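Local coordinates for protein Bm4233, isoform b (PDB 6ANY) that probably binds sterols or related lipids as a secreted venom allergen-like CAP-family protein of a filarial nematode, and is studied as a vaccine candidate, at residues 60-65 and 70-75. Numbering follows the deposited sequence.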
ATOM      1  N   GLN A  60      -5.286 -11.030  -7.626  1.00 13.56           N
ATOM      2  CA  GLN A  60      -6.050 -11.208  -8.869  1.00 14.36           C
ATOM      3  C   GLN A  60      -7.138 -12.266  -8.706  1.00 15.36           C
ATOM      4  O   GLN A  60      -8.268 -12.046  -9.179  1.00 16.53           O
ATOM      5  CB  GLN A  60      -5.120 -11.611 -10.050  1.00 13.14           C
ATOM      6  CG  GLN A  60      -5.799 -11.560 -11.373  1.00 12.67           C
ATOM      7  CD  GLN A  60      -6.316 -10.185 -11.707  1.00 12.81           C
ATOM      8  OE1 GLN A  60      -5.553  -9.265 -11.735  1.00 12.94           O
ATOM      9  NE2 GLN A  60      -7.614 -10.040 -11.948  1.00 11.11           N
ATOM     10  N   ARG A  61      -6.828 -13.387  -8.037  1.00 16.07           N
ATOM     11  CA  ARG A  61      -7.840 -14.413  -7.841  1.00 18.37           C
ATOM     12  C   ARG A  61      -9.052 -13.836  -7.143  1.00 16.76           C
ATOM     13  O   ARG A  61     -10.176 -14.194  -7.513  1.00 15.08           O
ATOM     14  CB  ARG A  61      -7.363 -15.683  -7.124  1.00 22.33           C
ATOM     15  CG  ARG A  61      -6.531 -16.592  -8.045  1.00 29.56           C
ATOM     16  CD  ARG A  61      -6.115 -17.893  -7.344  1.00 33.67           C
ATOM     17  NE  ARG A  61      -5.113 -17.654  -6.286  1.00 40.82           N
ATOM     18  CZ  ARG A  61      -3.772 -17.753  -6.415  1.00 39.74           C
ATOM     19  NH1 ARG A  61      -3.182 -18.085  -7.561  1.00 41.87           N
ATOM     20  NH2 ARG A  61      -3.003 -17.507  -5.375  1.00 40.63           N
ATOM     21  N   TRP A  62      -8.808 -12.937  -6.163  1.00 14.94           N
ATOM     22  CA  TRP A  62      -9.871 -12.329  -5.453  1.00 13.92           C
ATOM     23  C   TRP A  62     -10.612 -11.278  -6.240  1.00 13.38           C
ATOM     24  O   TRP A  62     -11.828 -11.306  -6.255  1.00 14.42           O
ATOM     25  CB  TRP A  62      -9.429 -11.826  -4.075  1.00 15.10           C
ATOM     26  CG  TRP A  62     -10.557 -11.270  -3.326  1.00 15.45           C
ATOM     27  CD1 TRP A  62     -10.747  -9.980  -2.984  1.00 15.73           C
ATOM     28  CD2 TRP A  62     -11.719 -11.982  -2.902  1.00 16.33           C
ATOM     29  NE1 TRP A  62     -11.946  -9.844  -2.328  1.00 15.23           N
ATOM     30  CE2 TRP A  62     -12.549 -11.060  -2.237  1.00 14.95           C
ATOM     31  CE3 TRP A  62     -12.093 -13.340  -2.942  1.00 16.31           C
ATOM     32  CZ2 TRP A  62     -13.737 -11.421  -1.635  1.00 15.75           C
ATOM     33  CZ3 TRP A  62     -13.305 -13.702  -2.366  1.00 17.01           C
ATOM     34  CH2 TRP A  62     -14.111 -12.743  -1.721  1.00 16.45           C
ATOM     35  N   ALA A  63      -9.896 -10.459  -7.003  1.00 12.20           N
ATOM     36  CA  ALA A  63     -10.480  -9.463  -7.865  1.00 12.10           C
ATOM     37  C   ALA A  63     -11.447 -10.016  -8.886  1.00 12.21           C
ATOM     38  O   ALA A  63     -12.478  -9.406  -9.179  1.00 12.17           O
ATOM     39  CB  ALA A  63      -9.358  -8.681  -8.579  1.00 13.33           C
ATOM     40  N   ASN A  64     -11.103 -11.164  -9.469  1.00 13.04           N
ATOM     41  CA  ASN A  64     -11.968 -11.911 -10.388  1.00 13.07           C
ATOM     42  C   ASN A  64     -13.353 -12.203  -9.841  1.00 14.54           C
ATOM     43  O   ASN A  64     -14.243 -12.349 -10.616  1.00 14.32           O
ATOM     44  CB  ASN A  64     -11.281 -13.278 -10.736  1.00 13.87           C
ATOM     45  CG  ASN A  64     -10.048 -13.101 -11.635  1.00 14.34           C
ATOM     46  OD1 ASN A  64      -9.804 -11.996 -12.145  1.00 14.27           O
ATOM     47  ND2 ASN A  64      -9.264 -14.136 -11.804  1.00 12.15           N
ATOM     48  N   GLN A  65     -13.532 -12.275  -8.515  1.00 15.63           N
ATOM     49  CA  GLN A  65     -14.846 -12.499  -7.915  1.00 16.32           C
ATOM     50  C   GLN A  65     -15.798 -11.328  -8.032  1.00 16.82           C
ATOM     51  O   GLN A  65     -16.993 -11.552  -7.914  1.00 15.51           O
ATOM     52  CB  GLN A  65     -14.743 -12.863  -6.437  1.00 17.02           C
ATOM     53  CG  GLN A  65     -13.925 -14.070  -6.117  1.00 19.84           C
ATOM     54  CD  GLN A  65     -14.316 -15.263  -6.918  1.00 25.95           C
ATOM     55  OE1 GLN A  65     -15.476 -15.700  -6.913  1.00 29.95           O
ATOM     56  NE2 GLN A  65     -13.343 -15.811  -7.634  1.00 35.51           N
ATOM     57  N   HIS A  70     -13.340  -8.144   1.717  1.00 15.57           N
ATOM     58  CA  HIS A  70     -12.144  -8.919   1.939  1.00 17.61           C
ATOM     59  C   HIS A  70     -12.273 -10.384   1.493  1.00 17.37           C
ATOM     60  O   HIS A  70     -13.316 -11.039   1.674  1.00 17.89           O
ATOM     61  CB  HIS A  70     -11.729  -8.875   3.436  1.00 18.20           C
ATOM     62  CG  HIS A  70     -10.972  -7.628   3.811  1.00 22.05           C
ATOM     63  ND1 HIS A  70      -9.762  -7.295   3.221  1.00 20.52           N
ATOM     64  CD2 HIS A  70     -11.259  -6.627   4.691  1.00 21.91           C
ATOM     65  CE1 HIS A  70      -9.324  -6.162   3.748  1.00 22.33           C
ATOM     66  NE2 HIS A  70     -10.220  -5.726   4.625  1.00 22.40           N
ATOM     67  N   SER A  71     -11.155 -10.952   1.060  1.00 17.92           N
ATOM     68  CA  SER A  71     -11.095 -12.363   0.821  1.00 17.71           C
ATOM     69  C   SER A  71     -11.121 -13.052   2.155  1.00 17.88           C
ATOM     70  O   SER A  71     -10.911 -12.416   3.152  1.00 19.98           O
ATOM     71  CB  SER A  71      -9.909 -12.781  -0.025  1.00 15.64           C
ATOM     72  OG  SER A  71      -8.679 -12.477   0.549  1.00 17.51           O
ATOM     73  N   PRO A  72     -11.405 -14.344   2.183  1.00 21.13           N
ATOM     74  CA  PRO A  72     -11.486 -15.040   3.468  1.00 22.48           C
ATOM     75  C   PRO A  72     -10.147 -15.037   4.179  1.00 27.67           C
ATOM     76  O   PRO A  72      -9.093 -15.071   3.497  1.00 29.03           O
ATOM     77  CB  PRO A  72     -11.817 -16.494   3.048  1.00 21.51           C
ATOM     78  CG  PRO A  72     -12.524 -16.390   1.744  1.00 22.69           C
ATOM     79  CD  PRO A  72     -11.816 -15.233   1.058  1.00 23.20           C
ATOM     80  N   ARG A  73     -10.179 -15.031   5.511  1.00 32.59           N
ATOM     81  CA  ARG A  73      -8.958 -15.012   6.362  1.00 37.72           C
ATOM     82  C   ARG A  73      -7.947 -16.092   6.004  1.00 33.51           C
ATOM     83  O   ARG A  73      -6.759 -15.812   5.882  1.00 26.19           O
ATOM     84  CB  ARG A  73      -9.316 -15.175   7.860  1.00 43.37           C
ATOM     85  CG  ARG A  73      -9.141 -13.931   8.725  1.00 53.01           C
ATOM     86  CD  ARG A  73     -10.425 -13.080   8.842  1.00 62.61           C
ATOM     87  NE  ARG A  73     -10.474 -12.154   9.995  1.00 65.60           N
ATOM     88  CZ  ARG A  73      -9.665 -11.102  10.207  1.00 63.65           C
ATOM     89  NH1 ARG A  73      -8.678 -10.786   9.367  1.00 58.02           N
ATOM     90  NH2 ARG A  73      -9.841 -10.354  11.298  1.00 64.44           N
ATOM     91  N   ASN A  74      -8.433 -17.330   5.871  1.00 31.42           N
ATOM     92  CA  ASN A  74      -7.588 -18.486   5.480  1.00 32.14           C
ATOM     93  C   ASN A  74      -6.888 -18.404   4.149  1.00 28.69           C
ATOM     94  O   ASN A  74      -6.034 -19.201   3.921  1.00 33.33           O
ATOM     95  CB  ASN A  74      -8.390 -19.812   5.549  1.00 38.97           C
ATOM     96  CG  ASN A  74      -9.675 -19.784   4.705  1.00 40.12           C
ATOM     97  OD1 ASN A  74      -9.660 -19.981   3.492  1.00 41.31           O
ATOM     98  ND2 ASN A  74     -10.783 -19.533   5.359  1.00 46.88           N
ATOM     99  N   GLN A  75      -7.212 -17.447   3.276  1.00 34.98           N
ATOM    100  CA  GLN A  75      -6.441 -17.189   2.019  1.00 36.64           C
ATOM    101  C   GLN A  75      -5.552 -15.957   2.097  1.00 38.96           C
ATOM    102  O   GLN A  75      -4.909 -15.559   1.099  1.00 40.12           O
ATOM    103  CB  GLN A  75      -7.375 -17.023   0.819  1.00 41.75           C
ATOM    104  CG  GLN A  75      -8.714 -17.739   0.922  1.00 42.92           C
ATOM    105  CD  GLN A  75      -9.303 -18.052  -0.427  1.00 44.80           C
ATOM    106  OE1 GLN A  75     -10.101 -17.294  -1.008  1.00 40.38           O
ATOM    107  NE2 GLN A  75      -8.883 -19.167  -0.950  1.00 51.02           N
TER
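Trp62 lays one face of its indole over the backbone of Ser71, a worked example of how a single aromatic ring can pack a loop against the helix that precedes it. CG stands anti to the backbone N (chi1 -177°), which carries the ring off helix 53-63 to the 70-75 loop. Followed outward, CB and, more closely, CG have Ser71 CB as nearest neighbour across the contact, and at the ring fusion CD2 comes within 3.5 Å of that same carbon. Ser71 CA sits 3.6 Å from the centroid of the six-membered ring, only 10° off its normal, a CH-pi contact. NE1 passes 3.7 Å from Ser71 N, but its hydrogen bond goes to Gly69 O, which helps set how the indole is turned. On the far rim CZ2 lies 3.4 Å from His70 O, approached obliquely, while CZ3 touches Pro72 CD at 4.0 Å. Trp62 also packs on Ile163 of strand 159-167. Ser71 OG and His70 ND1 hydrogen-bond to OE2 and OE1 of Glu81, respectively, on strand 80-87. Helix, loop and sheet thus meet in the alpha-beta-alpha sandwich of the CAP domain, and the His70-Glu81 pairing probably matches part of the His/Glu tetrad lining the central cavity in relatives.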